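Local coordinates for protein aspartate aminotransferase (Leishmania major, PDB 4H51) that probably catalyses the pyridoxal-phosphate-dependent transfer of an amino group between L-aspartate and 2-oxoglutarate, at residues Glu82-Ile86 with Thr303-Ala307; Leu124-Leu128 with Val293-Ile298; Ala70-Leu74 with Arg311-Ile316; Ala53-Glu57 with Met333-Ile337. All coordinates share one frame; numbering follows the deposited sequence.

Overall arrangement
Interaction 1 touches both interaction 2 and interaction 3, which do not touch each other; within the chain, interaction 4 lies apart. The centres of interactions 1 and 2 are about 15 Å apart, and the two meet through a probable hydrogen bond from Thr303 N to Ile298 O (3.2 Å). Interaction 3 is centred about 17 Å from interaction 1 and touches it where Arg311 packs on Leu84. Interaction 4 comes no nearer to interaction 3 than about 11 Å between nearest atoms. All four reach the second subunit: Tyr83 of interaction 1 hydrogen-bonds the pyridoxal-phosphate-modified Lys265 side chain there, and Glu82 pairs with Arg55 of the other subunit, joining interactions 1 and 4 across the dimer.

Interaction 1 (Glu82-Ile86 with Thr303-Ala307); sequences EYLPI and TCPPA
Pro305 O and Leu84 N are joined by a single water, which donates to the carbonyl oxygen at 2.8 Å from Pro305 O and accepts from the amide at 3.0 Å from Leu84 N. No direct hydrogen bond links the two loops, so this water is the polar bridge between 82-86 and 303-307. Leu84 CD1 packs 3.6 Å from Ala307 CB and also lies against Pro305 O. Cys304 adds a sulfur contact. Its SG stands between the backbone N and the carbonyl carbon (chi1 63°), a setting that brings the sulfur 3.5 Å from Tyr83 CD1. The sulfur approaches the Tyr83 ring obliquely, in a Cys sulfur-aromatic contact. At the far end, Ile86 covers Thr303 O, with CG1 at 3.3 Å from that oxygen and a CA-H...O contact from Ile86 CA at 3.6 Å. Tyr83 OH hydrogen-bonds the pyridoxal-phosphate-modified Lys265 side chain of the second subunit, and its ring meets Tyr270 of that subunit edge-to-face; such a shared site is characteristic of class I aminotransferase dimers. Thr303 O and Leu84 O are buried without any hydrogen-bond partner in the model, and Leu84 O faces Cys304 CB at 3.5 Å. The chemistry thus implies loops joined by one bridging water and by apolar and sulfur packing, with Leu84 foremost, next to the tyrosine whose hydroxyl reaches the other subunit's cofactor.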
loop_
_atom_site.group_PDB
_atom_site.type_symbol
_atom_site.label_atom_id
_atom_site.label_comp_id
_atom_site.label_asym_id
_atom_site.label_seq_id
_atom_site.Cartn_x
_atom_site.Cartn_y
_atom_site.Cartn_z
ATOM N N GLU B 82 -7.296 -13.196 -7.608
ATOM C CA GLU B 82 -7.109 -13.766 -6.287
ATOM C C GLU B 82 -5.947 -13.105 -5.588
ATOM O O GLU B 82 -5.010 -12.623 -6.234
ATOM C CB GLU B 82 -6.849 -15.263 -6.353
ATOM C CG GLU B 82 -7.923 -15.984 -7.139
ATOM C CD GLU B 82 -9.260 -15.650 -6.645
ATOM O OE1 GLU B 82 -9.409 -15.842 -5.454
ATOM O OE2 GLU B 82 -10.167 -15.225 -7.450
ATOM N N TYR B 83 -6.027 -13.063 -4.266
ATOM C CA TYR B 83 -4.971 -12.413 -3.481
ATOM C C TYR B 83 -3.590 -12.903 -3.921
ATOM O O TYR B 83 -3.371 -14.103 -4.115
ATOM C CB TYR B 83 -5.095 -12.720 -1.991
ATOM C CG TYR B 83 -6.223 -12.011 -1.257
ATOM C CD1 TYR B 83 -6.233 -10.617 -1.135
ATOM C CD2 TYR B 83 -7.226 -12.737 -0.632
ATOM C CE1 TYR B 83 -7.246 -9.979 -0.431
ATOM C CE2 TYR B 83 -8.244 -12.124 0.075
ATOM C CZ TYR B 83 -8.252 -10.740 0.182
ATOM O OH TYR B 83 -9.267 -10.132 0.900
ATOM N N LEU B 84 -2.642 -11.976 -4.010
ATOM C CA LEU B 84 -1.251 -12.377 -4.066
ATOM C C LEU B 84 -0.868 -12.869 -2.643
ATOM O O LEU B 84 -1.503 -12.493 -1.692
ATOM C CB LEU B 84 -0.375 -11.191 -4.422
ATOM C CG LEU B 84 -0.456 -10.617 -5.872
ATOM C CD1 LEU B 84 0.510 -9.458 -6.033
ATOM C CD2 LEU B 84 -0.167 -11.670 -6.926
ATOM N N PRO B 85 0.204 -13.677 -2.510
ATOM C CA PRO B 85 0.824 -13.909 -1.222
ATOM C C PRO B 85 1.159 -12.600 -0.518
ATOM O O PRO B 85 1.304 -11.540 -1.145
ATOM C CB PRO B 85 2.120 -14.659 -1.582
ATOM C CG PRO B 85 1.759 -15.405 -2.848
ATOM C CD PRO B 85 0.945 -14.366 -3.587
ATOM N N ILE B 86 1.305 -12.648 0.796
ATOM C CA ILE B 86 1.626 -11.443 1.554
ATOM C C ILE B 86 2.907 -10.749 1.003
ATOM O O ILE B 86 2.990 -9.513 0.862
ATOM C CB ILE B 86 1.757 -11.798 3.072
ATOM C CG1 ILE B 86 0.377 -12.136 3.687
ATOM C CG2 ILE B 86 2.407 -10.669 3.875
ATOM C CD1 ILE B 86 0.454 -13.018 4.943
ATOM N N THR B 303 -2.134 -6.253 4.304
ATOM C CA THR B 303 -2.316 -7.658 3.967
ATOM C C THR B 303 -1.436 -8.145 2.803
ATOM O O THR B 303 -0.626 -9.078 2.965
ATOM C CB THR B 303 -3.812 -8.023 3.742
ATOM O OG1 THR B 303 -4.499 -7.998 4.988
ATOM C CG2 THR B 303 -3.942 -9.424 3.172
ATOM N N CYS B 304 -1.617 -7.561 1.613
ATOM C CA CYS B 304 -0.851 -7.983 0.442
ATOM C C CYS B 304 -0.892 -6.915 -0.631
ATOM O O CYS B 304 -1.817 -6.055 -0.628
ATOM C CB CYS B 304 -1.313 -9.350 -0.065
ATOM S SG CYS B 304 -3.020 -9.445 -0.640
ATOM N N PRO B 305 0.106 -6.927 -1.530
ATOM C CA PRO B 305 0.255 -5.782 -2.423
ATOM C C PRO B 305 -0.593 -5.852 -3.696
ATOM O O PRO B 305 -1.040 -6.957 -4.081
ATOM C CB PRO B 305 1.741 -5.822 -2.782
ATOM C CG PRO B 305 2.030 -7.290 -2.829
ATOM C CD PRO B 305 1.186 -7.927 -1.743
ATOM N N PRO B 306 -0.785 -4.695 -4.368
ATOM C CA PRO B 306 -1.531 -4.654 -5.625
ATOM C C PRO B 306 -0.775 -5.368 -6.765
ATOM O O PRO B 306 0.432 -5.198 -6.916
ATOM C CB PRO B 306 -1.719 -3.155 -5.916
ATOM C CG PRO B 306 -0.568 -2.499 -5.201
ATOM C CD PRO B 306 -0.241 -3.371 -3.998
ATOM N N ALA B 307 -1.518 -6.121 -7.552
ATOM C CA ALA B 307 -0.891 -7.020 -8.526
ATOM C C ALA B 307 -0.637 -6.397 -9.883
ATOM O O ALA B 307 0.297 -6.780 -10.570
ATOM C CB ALA B 307 -1.684 -8.305 -8.664
HETATM O O HOH W 1 -2.858 -9.022 -3.889
#

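Interaction 2 (Leu124-Leu128 with Val293-Ile298); sequences LGAKL and VMDSLI
Leu124 and Leu128 meet Leu297, Met294 and Val293 with no flat side-chain group between them, so there are no planar side-chain faces or edges to match and the contact is made by branched aliphatic groups and one thioether. Both leucines of helix 117-129 hold CG anti to the backbone N (chi1 -178° in Leu124, 176° in Leu128), which carries their methyls across to helix 287-299. The two branches of Leu124 divide the work: CD1 rests 3.5 Å from Leu297 CB, while CD2 lies 3.9 Å from Ile298 CG1. Leu128 is split likewise, with CD1 at 3.5 Å from Val293 CG1 and CD2 at 3.8 Å from Met294 CE, the end of an extended side chain. Leu297 replies from the second helix by placing CD1 beside the Leu128 backbone, 3.8 Å from its N, and near Lys127 CB at 4.1 Å. The remainder of Lys127 turns away to a salt bridge with Glu301. The short helical segments approach to 10.2 Å between axes at an angle of 119°, a steep crossing. Behind the interface, Leu124 and Met294 also pack on Val113 of strand 110-116, while Leu128 touches Trp21 of the second subunit. This is helix-on-helix packing over strand 110-116, outermost in the mixed sheet within this chain, in the large domain of a fold-type I pyridoxal-phosphate enzyme.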
loop_
_atom_site.group_PDB
_atom_site.type_symbol
_atom_site.label_atom_id
_atom_site.label_comp_id
_atom_site.label_asym_id
_atom_site.label_seq_id
_atom_site.Cartn_x
_atom_site.Cartn_y
_atom_site.Cartn_z
ATOM N N LEU B 124 8.697 0.308 4.783
ATOM C CA LEU B 124 8.827 -1.062 5.268
ATOM C C LEU B 124 10.259 -1.375 5.779
ATOM O O LEU B 124 10.426 -2.045 6.809
ATOM C CB LEU B 124 8.425 -2.093 4.203
ATOM C CG LEU B 124 8.474 -3.566 4.613
ATOM C CD1 LEU B 124 7.533 -3.865 5.764
ATOM C CD2 LEU B 124 8.031 -4.493 3.468
ATOM N N GLY B 125 11.256 -0.961 5.023
ATOM C CA GLY B 125 12.655 -1.147 5.399
ATOM C C GLY B 125 12.962 -0.415 6.696
ATOM O O GLY B 125 13.623 -0.954 7.570
ATOM N N ALA B 126 12.483 0.804 6.823
ATOM C CA ALA B 126 12.716 1.595 8.030
ATOM C C ALA B 126 12.102 0.902 9.232
ATOM O O ALA B 126 12.741 0.870 10.286
ATOM C CB ALA B 126 12.186 3.017 7.899
ATOM N N LYS B 127 10.903 0.315 9.064
ATOM C CA LYS B 127 10.285 -0.477 10.136
ATOM C C LYS B 127 11.027 -1.756 10.423
ATOM O O LYS B 127 11.264 -2.113 11.569
ATOM C CB LYS B 127 8.803 -0.784 9.806
ATOM C CG LYS B 127 7.951 0.477 9.795
ATOM C CD LYS B 127 6.460 0.253 9.530
ATOM C CE LYS B 127 5.882 1.478 8.819
ATOM N NZ LYS B 127 4.391 1.629 8.876
ATOM N N LEU B 128 11.418 -2.475 9.387
ATOM C CA LEU B 128 12.178 -3.710 9.605
ATOM C C LEU B 128 13.451 -3.465 10.460
ATOM O O LEU B 128 13.831 -4.276 11.316
ATOM C CB LEU B 128 12.569 -4.319 8.256
ATOM C CG LEU B 128 13.463 -5.568 8.250
ATOM C CD1 LEU B 128 12.775 -6.775 8.895
ATOM C CD2 LEU B 128 13.849 -5.903 6.813
ATOM N N VAL B 293 9.465 -11.502 9.442
ATOM C CA VAL B 293 9.245 -10.150 9.957
ATOM C C VAL B 293 8.664 -9.234 8.879
ATOM O O VAL B 293 7.740 -8.489 9.128
ATOM C CB VAL B 293 10.550 -9.560 10.543
ATOM C CG1 VAL B 293 10.337 -8.135 11.025
ATOM C CG2 VAL B 293 11.100 -10.445 11.693
ATOM N N MET B 294 9.262 -9.259 7.688
ATOM C CA MET B 294 8.764 -8.444 6.580
ATOM C C MET B 294 7.254 -8.728 6.349
ATOM O O MET B 294 6.457 -7.787 6.291
ATOM C CB MET B 294 9.538 -8.743 5.306
ATOM C CG MET B 294 11.011 -8.297 5.282
ATOM S SD MET B 294 11.730 -8.778 3.700
ATOM C CE MET B 294 13.349 -7.973 3.707
ATOM N N ASP B 295 6.879 -10.003 6.226
ATOM C CA ASP B 295 5.483 -10.418 6.068
ATOM C C ASP B 295 4.587 -9.978 7.243
ATOM O O ASP B 295 3.454 -9.541 7.040
ATOM C CB ASP B 295 5.394 -11.923 5.844
ATOM C CG ASP B 295 5.847 -12.347 4.434
ATOM O OD1 ASP B 295 6.106 -11.503 3.526
ATOM O OD2 ASP B 295 5.854 -13.555 4.212
ATOM N N SER B 296 5.095 -10.067 8.467
ATOM C CA SER B 296 4.306 -9.659 9.604
ATOM C C SER B 296 4.002 -8.172 9.491
ATOM O O SER B 296 2.880 -7.780 9.784
ATOM C CB SER B 296 4.915 -10.013 10.984
ATOM O OG SER B 296 6.138 -9.297 11.188
ATOM N N LEU B 297 4.967 -7.375 9.013
ATOM C CA LEU B 297 4.786 -5.916 8.925
ATOM C C LEU B 297 3.793 -5.599 7.830
ATOM O O LEU B 297 2.904 -4.721 7.979
ATOM C CB LEU B 297 6.132 -5.195 8.711
ATOM C CG LEU B 297 7.130 -5.232 9.898
ATOM C CD1 LEU B 297 8.522 -4.890 9.456
ATOM C CD2 LEU B 297 6.681 -4.346 11.058
ATOM N N ILE B 298 3.914 -6.319 6.726
ATOM C CA ILE B 298 2.996 -6.126 5.600
ATOM C C ILE B 298 1.559 -6.478 6.002
ATOM O O ILE B 298 0.611 -5.701 5.801
ATOM C CB ILE B 298 3.408 -7.011 4.410
ATOM C CG1 ILE B 298 4.758 -6.542 3.830
ATOM C CG2 ILE B 298 2.301 -7.035 3.346
ATOM C CD1 ILE B 298 5.416 -7.567 2.927
#

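Interaction 3 (Ala70-Leu74 with Arg311-Ile316); sequences AEQLL and RLAHLI
Leu74 fits between the side chains of Arg311, Leu312 and Leu315; it and Leu312 carry similar shares of the contact, with Leu315 and Ala70 close behind. Leu74 CD1 lies 3.7 Å from Leu312 CD2 and 3.8 Å from Arg311 CB, the Leu74 side chain crossing both at about a right angle. Leu315 comes in from the next turn, placing CD1 3.6 Å from Leu74 CG. That same methyl reaches over the backbone of helix 65-76, 3.7 Å from Ala70 O, and touches Leu73 CB. Ala70 provides the close point of the two backbones: with only a methyl to accommodate, its CB meets Leu312 CD2 at 3.8 Å and Ile316 CG1 at 3.8 Å. Leu312 extends CG anti to its carbonyl carbon (chi1 -71°), which brings CD2 into the angle between Ala70 and Leu74, 3.6 Å from Glu71 N. The axes of the two short segments pass 9.5 Å apart at 104°, close to a right angle.

Further out, the Arg311 guanidinium leads away to a cation-pi contact with Tyr89, while its CB stays in the apolar layer. Glu71 has two deposited conformers; in the one described here OE2 hydrogen-bonds His308 and Tyr81 of the second subunit, so these bonds are less certain. Ile316 also packs on Met267. Here a steeply crossed pair of helices, 65-76 and 307-318, is packed through aliphatic side chains beside the dimer interface of an aminotransferase.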
loop_
_atom_site.group_PDB
_atom_site.type_symbol
_atom_site.label_atom_id
_atom_site.label_comp_id
_atom_site.label_asym_id
_atom_site.label_seq_id
_atom_site.Cartn_x
_atom_site.Cartn_y
_atom_site.Cartn_z
ATOM N N ALA B 70 2.374 -4.498 -22.891
ATOM C CA ALA B 70 2.173 -5.375 -21.738
ATOM C C ALA B 70 0.722 -5.361 -21.229
ATOM O O ALA B 70 0.221 -6.405 -20.745
ATOM C CB ALA B 70 3.160 -5.004 -20.615
ATOM N N GLU B 71 0.026 -4.221 -21.299
ATOM C CA GLU B 71 -1.373 -4.215 -20.873
ATOM C C GLU B 71 -2.189 -5.185 -21.757
ATOM O O GLU B 71 -3.024 -5.946 -21.252
ATOM C CB GLU B 71 -2.010 -2.810 -20.886
ATOM C CG GLU B 71 -1.629 -1.873 -19.733
ATOM C CD GLU B 71 -2.550 -1.950 -18.503
ATOM O OE1 GLU B 71 -3.365 -2.887 -18.409
ATOM O OE2 GLU B 71 -2.474 -1.052 -17.609
ATOM N N GLN B 72 -1.952 -5.174 -23.051
ATOM C CA GLN B 72 -2.711 -6.072 -23.937
ATOM C C GLN B 72 -2.395 -7.538 -23.707
ATOM O O GLN B 72 -3.286 -8.406 -23.751
ATOM C CB GLN B 72 -2.455 -5.722 -25.405
ATOM C CG GLN B 72 -3.425 -6.401 -26.361
ATOM C CD GLN B 72 -4.904 -6.100 -26.098
ATOM O OE1 GLN B 72 -5.351 -4.953 -26.147
ATOM N NE2 GLN B 72 -5.679 -7.157 -25.856
ATOM N N LEU B 73 -1.119 -7.830 -23.488
ATOM C CA LEU B 73 -0.709 -9.208 -23.266
ATOM C C LEU B 73 -1.315 -9.744 -21.974
ATOM O O LEU B 73 -1.775 -10.878 -21.931
ATOM C CB LEU B 73 0.826 -9.329 -23.306
ATOM C CG LEU B 73 1.360 -8.946 -24.708
ATOM C CD1 LEU B 73 2.881 -8.942 -24.652
ATOM C CD2 LEU B 73 0.787 -9.847 -25.835
ATOM N N LEU B 74 -1.388 -8.914 -20.932
ATOM C CA LEU B 74 -2.044 -9.325 -19.673
ATOM C C LEU B 74 -3.537 -9.552 -19.839
ATOM O O LEU B 74 -4.110 -10.507 -19.283
ATOM C CB LEU B 74 -1.850 -8.273 -18.557
ATOM C CG LEU B 74 -0.587 -8.290 -17.738
ATOM C CD1 LEU B 74 -0.693 -7.161 -16.699
ATOM C CD2 LEU B 74 -0.460 -9.651 -17.063
ATOM N N ARG B 311 2.543 -7.262 -12.256
ATOM C CA ARG B 311 2.318 -8.114 -13.436
ATOM C C ARG B 311 2.806 -7.437 -14.704
ATOM O O ARG B 311 3.468 -8.075 -15.537
ATOM C CB ARG B 311 0.854 -8.487 -13.536
ATOM C CG ARG B 311 0.382 -9.500 -12.491
ATOM C CD ARG B 311 -0.989 -10.065 -12.908
ATOM N NE ARG B 311 -1.698 -10.658 -11.777
ATOM C CZ ARG B 311 -1.423 -11.845 -11.257
ATOM N NH1 ARG B 311 -0.518 -12.658 -11.824
ATOM N NH2 ARG B 311 -2.105 -12.239 -10.189
ATOM N N LEU B 312 2.485 -6.152 -14.881
ATOM C CA LEU B 312 3.028 -5.426 -16.011
ATOM C C LEU B 312 4.574 -5.482 -16.043
ATOM O O LEU B 312 5.197 -5.807 -17.065
ATOM C CB LEU B 312 2.576 -3.956 -16.018
ATOM C CG LEU B 312 1.102 -3.626 -16.342
ATOM C CD1 LEU B 312 0.781 -2.159 -16.027
ATOM C CD2 LEU B 312 0.762 -3.977 -17.808
ATOM N N ALA B 313 5.183 -5.150 -14.915
ATOM C CA ALA B 313 6.646 -5.100 -14.820
ATOM C C ALA B 313 7.251 -6.463 -15.007
ATOM O O ALA B 313 8.278 -6.647 -15.673
ATOM C CB ALA B 313 7.060 -4.538 -13.483
ATOM N N HIS B 314 6.628 -7.473 -14.426
ATOM C CA HIS B 314 7.139 -8.821 -14.656
ATOM C C HIS B 314 7.188 -9.209 -16.125
ATOM O O HIS B 314 8.201 -9.780 -16.614
ATOM C CB HIS B 314 6.329 -9.873 -13.908
ATOM C CG HIS B 314 6.795 -11.255 -14.232
ATOM N ND1 HIS B 314 6.091 -12.097 -15.015
ATOM C CD2 HIS B 314 8.018 -11.879 -13.986
ATOM C CE1 HIS B 314 6.786 -13.232 -15.193
ATOM N NE2 HIS B 314 7.968 -13.108 -14.555
ATOM N N LEU B 315 6.095 -8.928 -16.840
ATOM C CA LEU B 315 6.020 -9.227 -18.271
ATOM C C LEU B 315 7.124 -8.527 -19.043
ATOM O O LEU B 315 7.775 -9.162 -19.915
ATOM C CB LEU B 315 4.644 -8.882 -18.882
ATOM C CG LEU B 315 3.480 -9.868 -18.785
ATOM C CD1 LEU B 315 2.301 -9.267 -19.568
ATOM C CD2 LEU B 315 3.792 -11.255 -19.385
ATOM N N ILE B 316 7.354 -7.254 -18.722
ATOM C CA ILE B 316 8.351 -6.435 -19.406
ATOM C C ILE B 316 9.791 -6.909 -19.076
ATOM O O ILE B 316 10.650 -6.936 -19.932
ATOM C CB ILE B 316 8.173 -4.936 -19.051
ATOM C CG1 ILE B 316 6.823 -4.416 -19.652
ATOM C CG2 ILE B 316 9.430 -4.121 -19.459
ATOM C CD1 ILE B 316 6.313 -3.107 -19.075
#

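Interaction 4 (Ala53-Glu57 with Met333-Ile337); sequences AYRDE and MAERI. With EDO (1,2-ethanediol), chain D.
A diol-binding site, occupied by 1,2-ethanediol probably from the crystallisation liquor, lies where Tyr54 and Glu57 of the loop 53-57 face Met333 and Arg336 of helix 320-350. Tyr54 OH donates to O1 of the diol at 2.6 Å, and the diol O1 passes a bond on to Glu57 OE1 at 2.8 Å, giving a short relay from phenol to carboxylate. The diol oxygen sits at the edge of the Tyr54 ring, in its plane, while one face is covered by Met333, whose CG lies 3.9 Å from the ring centroid in a CH-pi contact, with its sulfur farther above the same ring, a Met-aromatic arrangement.

Arg336 approaches through a chain bent at chi3 (81°), which brings NE within 3.2 Å of Tyr54 OH in a weak hydrogen bond. The guanidinium also gives two weak bonds to one carbonyl: NH2 lies 2.9 Å from Arg55 O and NE 3.1 Å from the same oxygen. Asp56 O stands 3.5 Å above the guanidinium plane, over its centre. The group is held more firmly elsewhere, by a bond from NH2 to Leu398 O. On the loop, Arg55 NH1 bonds to Tyr54 O at 2.8 Å and forms a salt bridge with Glu82 of the second subunit, tying this stretch to the dimer interface.

Glu57 makes no direct ion pair with Arg336, its carboxylate touching the aliphatic CD instead. The chemistry implies a Tyr54 hydroxyl that donates to the diol while accepting weakly from Arg336, whose nearby charge would probably favour that donation.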
loop_
_atom_site.group_PDB
_atom_site.type_symbol
_atom_site.label_atom_id
_atom_site.label_comp_id
_atom_site.label_asym_id
_atom_site.label_seq_id
_atom_site.Cartn_x
_atom_site.Cartn_y
_atom_site.Cartn_z
ATOM N N ALA B 53 8.340 13.547 -12.602
ATOM C CA ALA B 53 7.656 12.621 -13.488
ATOM C C ALA B 53 8.074 12.953 -14.941
ATOM O O ALA B 53 8.149 14.113 -15.305
ATOM C CB ALA B 53 6.147 12.730 -13.312
ATOM N N TYR B 54 8.374 11.924 -15.722
ATOM C CA TYR B 54 8.880 12.065 -17.097
ATOM C C TYR B 54 7.776 12.686 -18.001
ATOM O O TYR B 54 6.576 12.336 -17.903
ATOM C CB TYR B 54 9.345 10.702 -17.657
ATOM C CG TYR B 54 9.887 10.827 -19.045
ATOM C CD1 TYR B 54 11.188 11.262 -19.244
ATOM C CD2 TYR B 54 9.092 10.559 -20.162
ATOM C CE1 TYR B 54 11.691 11.421 -20.507
ATOM C CE2 TYR B 54 9.597 10.708 -21.436
ATOM C CZ TYR B 54 10.886 11.181 -21.597
ATOM O OH TYR B 54 11.453 11.346 -22.813
ATOM N N ARG B 55 8.173 13.611 -18.848
ATOM C CA ARG B 55 7.315 14.068 -19.911
ATOM C C ARG B 55 8.021 13.884 -21.243
ATOM O O ARG B 55 9.271 13.865 -21.323
ATOM C CB ARG B 55 6.938 15.545 -19.664
ATOM C CG ARG B 55 6.174 15.794 -18.370
ATOM C CD ARG B 55 4.724 15.314 -18.524
ATOM N NE ARG B 55 3.907 15.403 -17.298
ATOM C CZ ARG B 55 3.770 14.435 -16.378
ATOM N NH1 ARG B 55 4.444 13.304 -16.444
ATOM N NH2 ARG B 55 2.931 14.599 -15.356
ATOM N N ASP B 56 7.240 13.732 -22.286
ATOM C CA ASP B 56 7.773 13.570 -23.628
ATOM C C ASP B 56 8.155 14.933 -24.263
ATOM O O ASP B 56 8.153 15.980 -23.576
ATOM C CB ASP B 56 6.814 12.744 -24.500
ATOM C CG ASP B 56 5.547 13.508 -24.919
ATOM O OD1 ASP B 56 5.453 14.757 -24.730
ATOM O OD2 ASP B 56 4.659 12.830 -25.459
ATOM N N GLU B 57 8.516 14.851 -25.542
ATOM C CA GLU B 57 8.969 15.985 -26.389
ATOM C C GLU B 57 7.965 17.137 -26.399
ATOM O O GLU B 57 8.333 18.294 -26.552
ATOM C CB GLU B 57 9.125 15.499 -27.842
ATOM C CG GLU B 57 10.383 14.691 -28.112
ATOM C CD GLU B 57 10.401 13.237 -27.578
ATOM O OE1 GLU B 57 9.415 12.697 -27.000
ATOM O OE2 GLU B 57 11.465 12.626 -27.786
ATOM N N MET B 333 14.583 7.973 -23.238
ATOM C CA MET B 333 14.084 8.913 -22.229
ATOM C C MET B 333 15.231 9.678 -21.547
ATOM O O MET B 333 15.231 10.915 -21.432
ATOM C CB MET B 333 13.241 8.164 -21.172
ATOM C CG MET B 333 11.891 7.670 -21.684
ATOM S SD MET B 333 11.161 6.278 -20.805
ATOM C CE MET B 333 10.747 7.042 -19.240
ATOM N N ALA B 334 16.225 8.943 -21.090
ATOM C CA ALA B 334 17.415 9.540 -20.524
ATOM C C ALA B 334 18.102 10.513 -21.466
ATOM O O ALA B 334 18.548 11.597 -21.040
ATOM C CB ALA B 334 18.382 8.443 -20.073
ATOM N N GLU B 335 18.175 10.152 -22.749
ATOM C CA GLU B 335 18.809 11.007 -23.733
ATOM C C GLU B 335 17.994 12.301 -23.915
ATOM O O GLU B 335 18.579 13.371 -24.060
ATOM C CB GLU B 335 18.991 10.279 -25.063
ATOM C CG GLU B 335 19.328 11.125 -26.278
ATOM C CD GLU B 335 20.679 11.790 -26.219
ATOM O OE1 GLU B 335 21.564 11.380 -25.424
ATOM O OE2 GLU B 335 20.861 12.749 -26.998
ATOM N N ARG B 336 16.644 12.216 -23.894
ATOM C CA ARG B 336 15.835 13.434 -24.066
ATOM C C ARG B 336 16.074 14.398 -22.914
ATOM O O ARG B 336 16.114 15.620 -23.096
ATOM C CB ARG B 336 14.335 13.122 -24.200
ATOM C CG ARG B 336 13.514 14.268 -24.795
ATOM C CD ARG B 336 12.013 14.078 -24.614
ATOM N NE ARG B 336 11.616 14.487 -23.257
ATOM C CZ ARG B 336 11.546 15.750 -22.824
ATOM N NH1 ARG B 336 11.803 16.779 -23.634
ATOM N NH2 ARG B 336 11.195 15.985 -21.558
ATOM N N ILE B 337 16.225 13.847 -21.725
ATOM C CA ILE B 337 16.555 14.671 -20.546
ATOM C C ILE B 337 17.867 15.380 -20.765
ATOM O O ILE B 337 17.992 16.582 -20.474
ATOM C CB ILE B 337 16.622 13.835 -19.255
ATOM C CG1 ILE B 337 15.217 13.249 -18.950
ATOM C CG2 ILE B 337 17.101 14.707 -18.081
ATOM C CD1 ILE B 337 15.193 12.184 -17.867
HETATM C C1 EDO D . 9.701 9.699 -25.204
HETATM O O1 EDO D . 9.926 11.052 -24.844
HETATM C C2 EDO D . 11.050 8.997 -25.331
HETATM O O2 EDO D . 11.610 9.332 -26.596
#